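Local coordinates for protein aminoacyltransferase FemA (Staphylococcus aureus, PDB 1LRZ) that adds glycines 2 and 3 of the pentaglycine bridge of staphylococcal peptidoglycan, taking them from glycyl-tRNA, at residues L237-Y242 and G316-N321; E254-L259 and A292-I297; V326-G331 and N362-S367. One frame throughout, in Å; residues are numbered along the deposited sequence.

Contact 1: L237-Y242 and G316-N321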
loop_
_atom_site.group_PDB
_atom_site.type_symbol
_atom_site.label_atom_id
_atom_site.label_comp_id
_atom_site.label_asym_id
_atom_site.label_seq_id
_atom_site.Cartn_x
_atom_site.Cartn_y
_atom_site.Cartn_z
ATOM N N LEU A 237 4.693 7.476 -4.740
ATOM C CA LEU A 237 4.684 7.292 -6.184
ATOM C C LEU A 237 3.240 7.037 -6.581
ATOM O O LEU A 237 2.481 6.423 -5.820
ATOM C CB LEU A 237 5.569 6.103 -6.596
ATOM C CG LEU A 237 7.085 6.331 -6.580
ATOM C CD1 LEU A 237 7.808 5.028 -6.926
ATOM C CD2 LEU A 237 7.434 7.441 -7.582
ATOM N N VAL A 238 2.871 7.516 -7.767
ATOM C CA VAL A 238 1.511 7.389 -8.280
ATOM C C VAL A 238 1.527 6.704 -9.644
ATOM O O VAL A 238 1.381 7.356 -10.682
ATOM C CB VAL A 238 0.842 8.785 -8.441
ATOM C CG1 VAL A 238 -0.623 8.632 -8.876
ATOM C CG2 VAL A 238 0.925 9.564 -7.128
ATOM N N PRO A 239 1.720 5.378 -9.661
ATOM C CA PRO A 239 1.738 4.694 -10.955
ATOM C C PRO A 239 0.371 4.707 -11.641
ATOM O O PRO A 239 -0.664 4.562 -10.992
ATOM C CB PRO A 239 2.188 3.280 -10.594
ATOM C CG PRO A 239 1.644 3.098 -9.181
ATOM C CD PRO A 239 1.953 4.433 -8.548
ATOM N N LEU A 240 0.390 4.904 -12.955
ATOM C CA LEU A 240 -0.809 4.908 -13.784
ATOM C C LEU A 240 -0.606 3.887 -14.907
ATOM O O LEU A 240 0.383 3.955 -15.647
ATOM C CB LEU A 240 -1.049 6.291 -14.421
ATOM C CG LEU A 240 -2.061 6.240 -15.592
ATOM C CD1 LEU A 240 -3.476 6.068 -15.032
ATOM C CD2 LEU A 240 -1.979 7.497 -16.465
ATOM N N ALA A 241 -1.523 2.929 -15.017
ATOM C CA ALA A 241 -1.459 1.941 -16.085
ATOM C C ALA A 241 -2.269 2.610 -17.185
ATOM O O ALA A 241 -3.336 3.186 -16.912
ATOM C CB ALA A 241 -2.131 0.634 -15.651
ATOM N N TYR A 242 -1.782 2.535 -18.417
ATOM C CA TYR A 242 -2.473 3.192 -19.516
ATOM C C TYR A 242 -2.088 2.606 -20.868
ATOM O O TYR A 242 -1.161 1.804 -20.983
ATOM C CB TYR A 242 -2.104 4.670 -19.513
ATOM C CG TYR A 242 -0.660 4.881 -19.902
ATOM C CD1 TYR A 242 -0.303 5.109 -21.235
ATOM C CD2 TYR A 242 0.363 4.768 -18.953
ATOM C CE1 TYR A 242 1.033 5.217 -21.619
ATOM C CE2 TYR A 242 1.705 4.870 -19.325
ATOM C CZ TYR A 242 2.033 5.095 -20.660
ATOM O OH TYR A 242 3.353 5.196 -21.039
ATOM N N GLY A 316 -2.713 3.892 -8.797
ATOM C CA GLY A 316 -2.540 3.632 -7.384
ATOM C C GLY A 316 -1.701 4.717 -6.746
ATOM O O GLY A 316 -0.909 5.392 -7.419
ATOM N N PHE A 317 -1.881 4.885 -5.443
ATOM C CA PHE A 317 -1.140 5.877 -4.665
ATOM C C PHE A 317 -0.297 5.043 -3.692
ATOM O O PHE A 317 -0.844 4.352 -2.828
ATOM C CB PHE A 317 -2.115 6.758 -3.893
ATOM C CG PHE A 317 -1.551 8.085 -3.503
ATOM C CD1 PHE A 317 -1.491 9.126 -4.425
ATOM C CD2 PHE A 317 -1.102 8.307 -2.209
ATOM C CE1 PHE A 317 -0.994 10.373 -4.061
ATOM C CE2 PHE A 317 -0.600 9.556 -1.838
ATOM C CZ PHE A 317 -0.551 10.588 -2.772
ATOM N N PHE A 318 1.024 5.110 -3.831
ATOM C CA PHE A 318 1.918 4.303 -3.011
ATOM C C PHE A 318 2.905 5.056 -2.133
ATOM O O PHE A 318 3.512 6.036 -2.566
ATOM C CB PHE A 318 2.749 3.371 -3.897
ATOM C CG PHE A 318 1.974 2.245 -4.524
ATOM C CD1 PHE A 318 1.140 2.472 -5.613
ATOM C CD2 PHE A 318 2.105 0.941 -4.031
ATOM C CE1 PHE A 318 0.438 1.422 -6.209
ATOM C CE2 PHE A 318 1.413 -0.115 -4.611
ATOM C CZ PHE A 318 0.571 0.125 -5.709
ATOM N N PHE A 319 3.079 4.574 -0.903
ATOM C CA PHE A 319 4.066 5.148 0.011
ATOM C C PHE A 319 5.269 4.203 0.000
ATOM O O PHE A 319 5.117 2.970 0.048
ATOM C CB PHE A 319 3.477 5.288 1.414
ATOM C CG PHE A 319 2.346 6.275 1.482
ATOM C CD1 PHE A 319 1.178 5.975 2.175
ATOM C CD2 PHE A 319 2.431 7.491 0.804
ATOM C CE1 PHE A 319 0.108 6.872 2.190
ATOM C CE2 PHE A 319 1.360 8.398 0.817
ATOM C CZ PHE A 319 0.199 8.085 1.509
ATOM N N ILE A 320 6.465 4.777 -0.081
ATOM C CA ILE A 320 7.674 3.978 -0.161
ATOM C C ILE A 320 8.680 4.341 0.918
ATOM O O ILE A 320 9.166 5.466 0.983
ATOM C CB ILE A 320 8.357 4.144 -1.555
ATOM C CG1 ILE A 320 7.388 3.729 -2.671
ATOM C CG2 ILE A 320 9.634 3.320 -1.626
ATOM C CD1 ILE A 320 6.398 4.798 -3.038
ATOM N N ASN A 321 8.983 3.375 1.767
ATOM C CA ASN A 321 9.943 3.583 2.827
ATOM C C ASN A 321 10.781 2.320 2.939
ATOM O O ASN A 321 10.420 1.273 2.391
ATOM C CB ASN A 321 9.208 3.911 4.131
ATOM C CG ASN A 321 8.477 5.245 4.050
ATOM O OD1 ASN A 321 9.082 6.307 4.223
ATOM N ND2 ASN A 321 7.176 5.197 3.750
#

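Contact 2: E254-L259 and A292-I297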
loop_
_atom_site.group_PDB
_atom_site.type_symbol
_atom_site.label_atom_id
_atom_site.label_comp_id
_atom_site.label_asym_id
_atom_site.label_seq_id
_atom_site.Cartn_x
_atom_site.Cartn_y
_atom_site.Cartn_z
ATOM N N GLU A 254 3.396 -4.029 -36.566
ATOM C CA GLU A 254 4.686 -4.676 -36.725
ATOM C C GLU A 254 4.508 -6.177 -36.557
ATOM O O GLU A 254 5.144 -6.970 -37.254
ATOM C CB GLU A 254 5.674 -4.110 -35.707
ATOM C CG GLU A 254 5.762 -2.589 -35.820
ATOM C CD GLU A 254 6.843 -1.972 -34.961
ATOM O OE1 GLU A 254 6.836 -2.199 -33.728
ATOM O OE2 GLU A 254 7.696 -1.249 -35.525
ATOM N N GLU A 255 3.618 -6.566 -35.649
ATOM C CA GLU A 255 3.356 -7.981 -35.424
ATOM C C GLU A 255 2.612 -8.522 -36.645
ATOM O O GLU A 255 2.852 -9.648 -37.079
ATOM C CB GLU A 255 2.521 -8.176 -34.153
ATOM C CG GLU A 255 3.155 -7.530 -32.922
ATOM C CD GLU A 255 2.352 -7.739 -31.647
ATOM O OE1 GLU A 255 1.112 -7.568 -31.679
ATOM O OE2 GLU A 255 2.966 -8.060 -30.606
ATOM N N ARG A 256 1.730 -7.706 -37.213
ATOM C CA ARG A 256 0.970 -8.123 -38.387
ATOM C C ARG A 256 1.889 -8.403 -39.582
ATOM O O ARG A 256 1.700 -9.384 -40.307
ATOM C CB ARG A 256 -0.065 -7.061 -38.769
ATOM C CG ARG A 256 -1.018 -7.559 -39.843
ATOM C CD ARG A 256 -2.148 -6.595 -40.135
ATOM N NE ARG A 256 -3.144 -7.251 -40.973
ATOM C CZ ARG A 256 -4.055 -8.109 -40.522
ATOM N NH1 ARG A 256 -4.119 -8.413 -39.225
ATOM N NH2 ARG A 256 -4.877 -8.692 -41.378
ATOM N N ASP A 257 2.886 -7.547 -39.781
ATOM C CA ASP A 257 3.816 -7.741 -40.885
ATOM C C ASP A 257 4.449 -9.119 -40.773
ATOM O O ASP A 257 4.522 -9.857 -41.755
ATOM C CB ASP A 257 4.918 -6.679 -40.873
ATOM C CG ASP A 257 4.387 -5.286 -41.129
ATOM O OD1 ASP A 257 3.403 -5.156 -41.890
ATOM O OD2 ASP A 257 4.964 -4.318 -40.580
ATOM N N ILE A 258 4.904 -9.464 -39.571
ATOM C CA ILE A 258 5.521 -10.766 -39.350
ATOM C C ILE A 258 4.548 -11.912 -39.654
ATOM O O ILE A 258 4.922 -12.895 -40.297
ATOM C CB ILE A 258 6.038 -10.894 -37.908
ATOM C CG1 ILE A 258 7.214 -9.933 -37.706
ATOM C CG2 ILE A 258 6.441 -12.333 -37.621
ATOM C CD1 ILE A 258 7.843 -10.005 -36.329
ATOM N N LEU A 259 3.305 -11.788 -39.197
ATOM C CA LEU A 259 2.308 -12.821 -39.455
ATOM C C LEU A 259 2.091 -12.986 -40.963
ATOM O O LEU A 259 1.966 -14.108 -41.465
ATOM C CB LEU A 259 0.973 -12.462 -38.789
ATOM C CG LEU A 259 0.885 -12.621 -37.269
ATOM C CD1 LEU A 259 -0.454 -12.092 -36.772
ATOM C CD2 LEU A 259 1.060 -14.091 -36.899
ATOM N N ALA A 292 -7.479 -11.987 -35.510
ATOM C CA ALA A 292 -7.509 -11.467 -34.152
ATOM C C ALA A 292 -6.690 -10.165 -34.119
ATOM O O ALA A 292 -7.077 -9.186 -33.486
ATOM C CB ALA A 292 -6.923 -12.492 -33.194
ATOM N N ASN A 293 -5.555 -10.166 -34.805
ATOM C CA ASN A 293 -4.697 -8.988 -34.850
ATOM C C ASN A 293 -5.470 -7.819 -35.464
ATOM O O ASN A 293 -5.419 -6.693 -34.961
ATOM C CB ASN A 293 -3.437 -9.282 -35.676
ATOM C CG ASN A 293 -2.573 -8.047 -35.887
ATOM O OD1 ASN A 293 -1.696 -7.730 -35.077
ATOM N ND2 ASN A 293 -2.829 -7.335 -36.978
ATOM N N GLU A 294 -6.208 -8.099 -36.537
ATOM C CA GLU A 294 -6.986 -7.076 -37.215
ATOM C C GLU A 294 -8.046 -6.464 -36.296
ATOM O O GLU A 294 -8.224 -5.240 -36.265
ATOM C CB GLU A 294 -7.653 -7.670 -38.454
ATOM C CG GLU A 294 -8.485 -6.672 -39.234
ATOM C CD GLU A 294 -8.987 -7.246 -40.539
ATOM O OE1 GLU A 294 -9.678 -8.285 -40.500
ATOM O OE2 GLU A 294 -8.684 -6.662 -41.602
ATOM N N GLN A 295 -8.754 -7.314 -35.554
ATOM C CA GLN A 295 -9.773 -6.834 -34.635
ATOM C C GLN A 295 -9.142 -6.006 -33.527
ATOM O O GLN A 295 -9.743 -5.046 -33.057
ATOM C CB GLN A 295 -10.566 -7.998 -34.029
ATOM C CG GLN A 295 -11.541 -8.630 -35.011
ATOM C CD GLN A 295 -12.359 -9.758 -34.404
ATOM O OE1 GLN A 295 -13.065 -9.568 -33.403
ATOM N NE2 GLN A 295 -12.276 -10.944 -35.013
ATOM N N LYS A 296 -7.932 -6.366 -33.106
ATOM C CA LYS A 296 -7.279 -5.584 -32.057
ATOM C C LYS A 296 -6.976 -4.184 -32.586
ATOM O O LYS A 296 -7.166 -3.188 -31.882
ATOM C CB LYS A 296 -5.974 -6.240 -31.606
ATOM C CG LYS A 296 -6.121 -7.341 -30.571
ATOM C CD LYS A 296 -4.727 -7.765 -30.131
ATOM C CE LYS A 296 -4.731 -9.012 -29.283
ATOM N NZ LYS A 296 -3.339 -9.538 -29.167
ATOM N N ILE A 297 -6.500 -4.113 -33.827
ATOM C CA ILE A 297 -6.186 -2.831 -34.444
ATOM C C ILE A 297 -7.456 -1.989 -34.557
ATOM O O ILE A 297 -7.466 -0.815 -34.171
ATOM C CB ILE A 297 -5.536 -3.031 -35.841
ATOM C CG1 ILE A 297 -4.141 -3.654 -35.666
ATOM C CG2 ILE A 297 -5.438 -1.702 -36.573
ATOM C CD1 ILE A 297 -3.420 -3.987 -36.962
HETATM O O HOH W 1 -7.094 -10.583 -40.938
#

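Contact 3: V326-G331 and N362-S367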
loop_
_atom_site.group_PDB
_atom_site.type_symbol
_atom_site.label_atom_id
_atom_site.label_comp_id
_atom_site.label_asym_id
_atom_site.label_seq_id
_atom_site.Cartn_x
_atom_site.Cartn_y
_atom_site.Cartn_z
ATOM N N VAL A 326 3.727 0.523 0.441
ATOM C CA VAL A 326 2.328 0.448 0.823
ATOM C C VAL A 326 1.397 0.860 -0.302
ATOM O O VAL A 326 1.550 1.941 -0.871
ATOM C CB VAL A 326 2.015 1.374 2.030
ATOM C CG1 VAL A 326 0.504 1.363 2.321
ATOM C CG2 VAL A 326 2.785 0.919 3.269
ATOM N N TYR A 327 0.452 -0.015 -0.629
ATOM C CA TYR A 327 -0.569 0.286 -1.630
ATOM C C TYR A 327 -1.665 0.975 -0.794
ATOM O O TYR A 327 -2.516 0.316 -0.191
ATOM C CB TYR A 327 -1.106 -1.005 -2.240
ATOM C CG TYR A 327 -2.344 -0.824 -3.085
ATOM C CD1 TYR A 327 -2.417 0.187 -4.045
ATOM C CD2 TYR A 327 -3.431 -1.688 -2.952
ATOM C CE1 TYR A 327 -3.541 0.334 -4.854
ATOM C CE2 TYR A 327 -4.563 -1.552 -3.761
ATOM C CZ TYR A 327 -4.612 -0.540 -4.705
ATOM O OH TYR A 327 -5.730 -0.397 -5.497
ATOM N N TYR A 328 -1.622 2.303 -0.747
ATOM C CA TYR A 328 -2.562 3.062 0.063
ATOM C C TYR A 328 -3.970 3.207 -0.506
ATOM O O TYR A 328 -4.956 2.981 0.194
ATOM C CB TYR A 328 -1.993 4.448 0.353
ATOM C CG TYR A 328 -2.852 5.241 1.307
ATOM C CD1 TYR A 328 -2.937 4.885 2.654
ATOM C CD2 TYR A 328 -3.632 6.304 0.853
ATOM C CE1 TYR A 328 -3.788 5.568 3.533
ATOM C CE2 TYR A 328 -4.489 6.996 1.720
ATOM C CZ TYR A 328 -4.560 6.620 3.058
ATOM O OH TYR A 328 -5.415 7.289 3.906
ATOM N N ALA A 329 -4.059 3.566 -1.778
ATOM C CA ALA A 329 -5.345 3.765 -2.422
ATOM C C ALA A 329 -5.187 3.549 -3.912
ATOM O O ALA A 329 -4.101 3.734 -4.469
ATOM C CB ALA A 329 -5.843 5.181 -2.150
ATOM N N GLY A 330 -6.275 3.155 -4.557
ATOM C CA GLY A 330 -6.222 2.931 -5.984
ATOM C C GLY A 330 -7.588 2.684 -6.578
ATOM O O GLY A 330 -8.572 2.517 -5.855
ATOM N N GLY A 331 -7.642 2.658 -7.903
ATOM C CA GLY A 331 -8.897 2.424 -8.586
ATOM C C GLY A 331 -8.639 1.955 -10.003
ATOM O O GLY A 331 -7.559 2.197 -10.562
ATOM N N ASN A 362 2.946 -4.196 1.295
ATOM C CA ASN A 362 1.711 -4.083 2.050
ATOM C C ASN A 362 0.490 -3.687 1.212
ATOM O O ASN A 362 0.369 -2.527 0.819
ATOM C CB ASN A 362 1.937 -3.049 3.160
ATOM C CG ASN A 362 1.014 -3.244 4.339
ATOM O OD1 ASN A 362 -0.076 -3.784 4.195
ATOM N ND2 ASN A 362 1.446 -2.783 5.521
ATOM N N PHE A 363 -0.409 -4.642 0.950
ATOM C CA PHE A 363 -1.633 -4.358 0.194
ATOM C C PHE A 363 -2.538 -3.506 1.086
ATOM O O PHE A 363 -3.598 -3.027 0.674
ATOM C CB PHE A 363 -2.357 -5.655 -0.204
ATOM C CG PHE A 363 -1.730 -6.359 -1.373
ATOM C CD1 PHE A 363 -0.902 -7.465 -1.182
ATOM C CD2 PHE A 363 -1.960 -5.905 -2.676
ATOM C CE1 PHE A 363 -0.305 -8.112 -2.277
ATOM C CE2 PHE A 363 -1.366 -6.550 -3.781
ATOM C CZ PHE A 363 -0.542 -7.651 -3.582
ATOM N N TYR A 364 -2.086 -3.340 2.322
ATOM C CA TYR A 364 -2.756 -2.541 3.337
ATOM C C TYR A 364 -4.126 -3.012 3.856
ATOM O O TYR A 364 -4.394 -4.206 3.953
ATOM C CB TYR A 364 -2.824 -1.065 2.887
ATOM C CG TYR A 364 -2.516 -0.076 4.006
ATOM C CD1 TYR A 364 -1.385 -0.249 4.823
ATOM C CD2 TYR A 364 -3.334 1.029 4.246
ATOM C CE1 TYR A 364 -1.083 0.644 5.839
ATOM C CE2 TYR A 364 -3.039 1.939 5.277
ATOM C CZ TYR A 364 -1.912 1.737 6.064
ATOM O OH TYR A 364 -1.597 2.617 7.077
ATOM N N GLY A 365 -4.979 -2.050 4.187
ATOM C CA GLY A 365 -6.258 -2.336 4.809
ATOM C C GLY A 365 -7.318 -3.299 4.315
ATOM O O GLY A 365 -7.670 -3.296 3.140
ATOM N N VAL A 366 -7.802 -4.147 5.227
ATOM C CA VAL A 366 -8.926 -5.043 4.936
ATOM C C VAL A 366 -9.818 -4.891 6.173
ATOM O O VAL A 366 -9.318 -4.612 7.273
ATOM C CB VAL A 366 -8.516 -6.541 4.715
ATOM C CG1 VAL A 366 -7.532 -6.641 3.541
ATOM C CG2 VAL A 366 -7.928 -7.137 5.982
ATOM N N SER A 367 -11.125 -5.060 6.000
ATOM C CA SER A 367 -12.070 -4.869 7.101
ATOM C C SER A 367 -11.877 -5.784 8.307
ATOM O O SER A 367 -12.170 -5.392 9.435
ATOM C CB SER A 367 -13.507 -5.026 6.594
ATOM O OG SER A 367 -13.752 -6.373 6.227
HETATM O O HOH W 2 -5.199 -0.522 0.064
#

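Contact 1: L237-Y242 and G316-N321
Leu237 and Phe318 face each other as an antiparallel hydrogen-bonded pair, and each satisfies both backbone groups of the other. Leu237 N gives its hydrogen to Phe318 O at 2.9 Å. Phe318 N gives its own to Leu237 O at 2.8 Å. Two residues along each strand, Gly316 N donates to Pro239 O at 3.1 Å. Proline has no N-H to return, and Gly316 O lies 3.5 Å from Pro239 N without a hydrogen between them. Gly316 O instead takes a CA-H...O contact from Val238 CA at 3.3 Å. Val238 itself makes its backbone hydrogen bond on the far side, with Leu196.

The side chains divide between the two faces of the sheet. On the face of Leu237 and Phe318, CG of Pro239 comes within 3.6 Å of CE1 of Phe318, and the two side chains cross at about a right angle. A chi1 of -71° sets Phe318 CG beside the backbone N, on the side where the ring meets Pro239. CD1 of Ile320 reaches back to CB of Leu237 at 3.9 Å. Met349 and Tyr352 of helix 341-355 cover this face. On the other face CG2 of Val238 touches CD1 and CE1 of Phe317, whose ring also meets Phe204 and, edge-to-face, Tyr225. Asn321 OD1 accepts a hydrogen bond from Arg235 NH2. This is an antiparallel strand pair, 236-244 with 310-320, in the interior of a mixed beta-sheet packed against helices, in a FemABX family protein of the acetyltransferase clan.

Contact 2: E254-L259 and A292-I297
Arg256 reaches over Asn293 and Glu294 between two antiparallel helices of a helical hairpin, a two-stranded coiled-coil-like arm. The axes of the segments 254-259 and 292-297 come within 10.4 Å, at 160° between their directions. In the first shell, the CB, CG and CD methylenes of Arg256 pass obliquely by the end of Asn293, and the guanidinium and amide planes are 25° apart. NH1 of Arg256 sits 3.7 Å from CB of Glu294. The chain gets there fully extended from CG to NE, with CG anti to the backbone N (chi1 -171°). Apolar contacts flank this pair. CD1 of Leu259 is 4.2 Å from CB of Asn293, and CD of Arg256 is 4.3 Å from CD1 of Ile297.

Further out, NH1 of Arg256 is held by a hydrogen bond to the carbonyl oxygen of Leu290, one turn earlier on the second helix. Leu252 packs on Asn293 and Ile297, while Leu286 and Leu290 pack on Leu259. The carboxylate of Glu294 is a looser partner: its OE2 lies 4.3 Å from Arg256 NH2, well out of the guanidinium plane. No N-H points at OE2, so that direct approach is one of charge only. A water makes the other link: it accepts from Arg256 NH2 at 2.9 Å and donates weakly to Glu294 OE1.

Contact 3: V326-G331 and N362-S367
Val326 and Tyr327 meet Asn362, Phe363 and Tyr364. The backbone link is one hydrogen bond, from Tyr327 N to Asn362 O, at 2.9 Å and nearly straight (175°). Val326 CA also makes a CA-H...O contact with Asn362 O, at 3.6 Å. Just beyond, a water donates to both Tyr327 O, at 2.8 Å, and Phe363 O, at 3.0 Å, and so bridges the strands where they separate. Lys383 NZ also donates to Phe363 O.

These are parallel neighbours of a beta-alpha-beta unit, with helix 341-355 between them in sequence. Each strand carries a classic beta bulge: Tyr328 and Ala329 face Phe317, while Phe363 and Tyr364 face Ser159.

Most apolar contacts gather on the Tyr364 ring. CG1 of Val326 makes a CH-pi contact over one face, 3.9 Å from the centroid of the Tyr364 ring and offset toward the rim. A chi1 of 175° sets this CG1 anti to the backbone N and over the ring. The Tyr328 and Tyr364 side chains run side by side; CE2 of Tyr364 comes to the edge of the Tyr328 ring, near its plane, 3.9 Å from Tyr328 CD1. Apart from that ring, CG2 of Val326 touches CB of Asn362.

Polar ends find partners beyond the two segments. Tyr364 OH hydrogen-bonds to His22 NE2, and Asn362 ND2 donates to Glu324 OE2.

Overall arrangement
Of the elements in these contacts, strand 236-244 comes first along the chain and runs straight into helix 245-272. That helix pairs with helix 277-307 in contact 2, and the chain then returns along strand 310-320 to close contact 1. Contact 2 is therefore nested inside the loop of contact 1, although their centres lie 32 Å apart: the helical arm projects from the sheet, and the paired strands 236-244 and 310-320 lie at its base. Strand 325-332 follows, then helix 341-355 and strand 360-365, which closes contact 3 in series after contact 1. Strands 310-320 and 325-332 are sheet neighbours, so contacts 1 and 3 touch, with Phe318 CZ 3.4 Å from Tyr327 CD1.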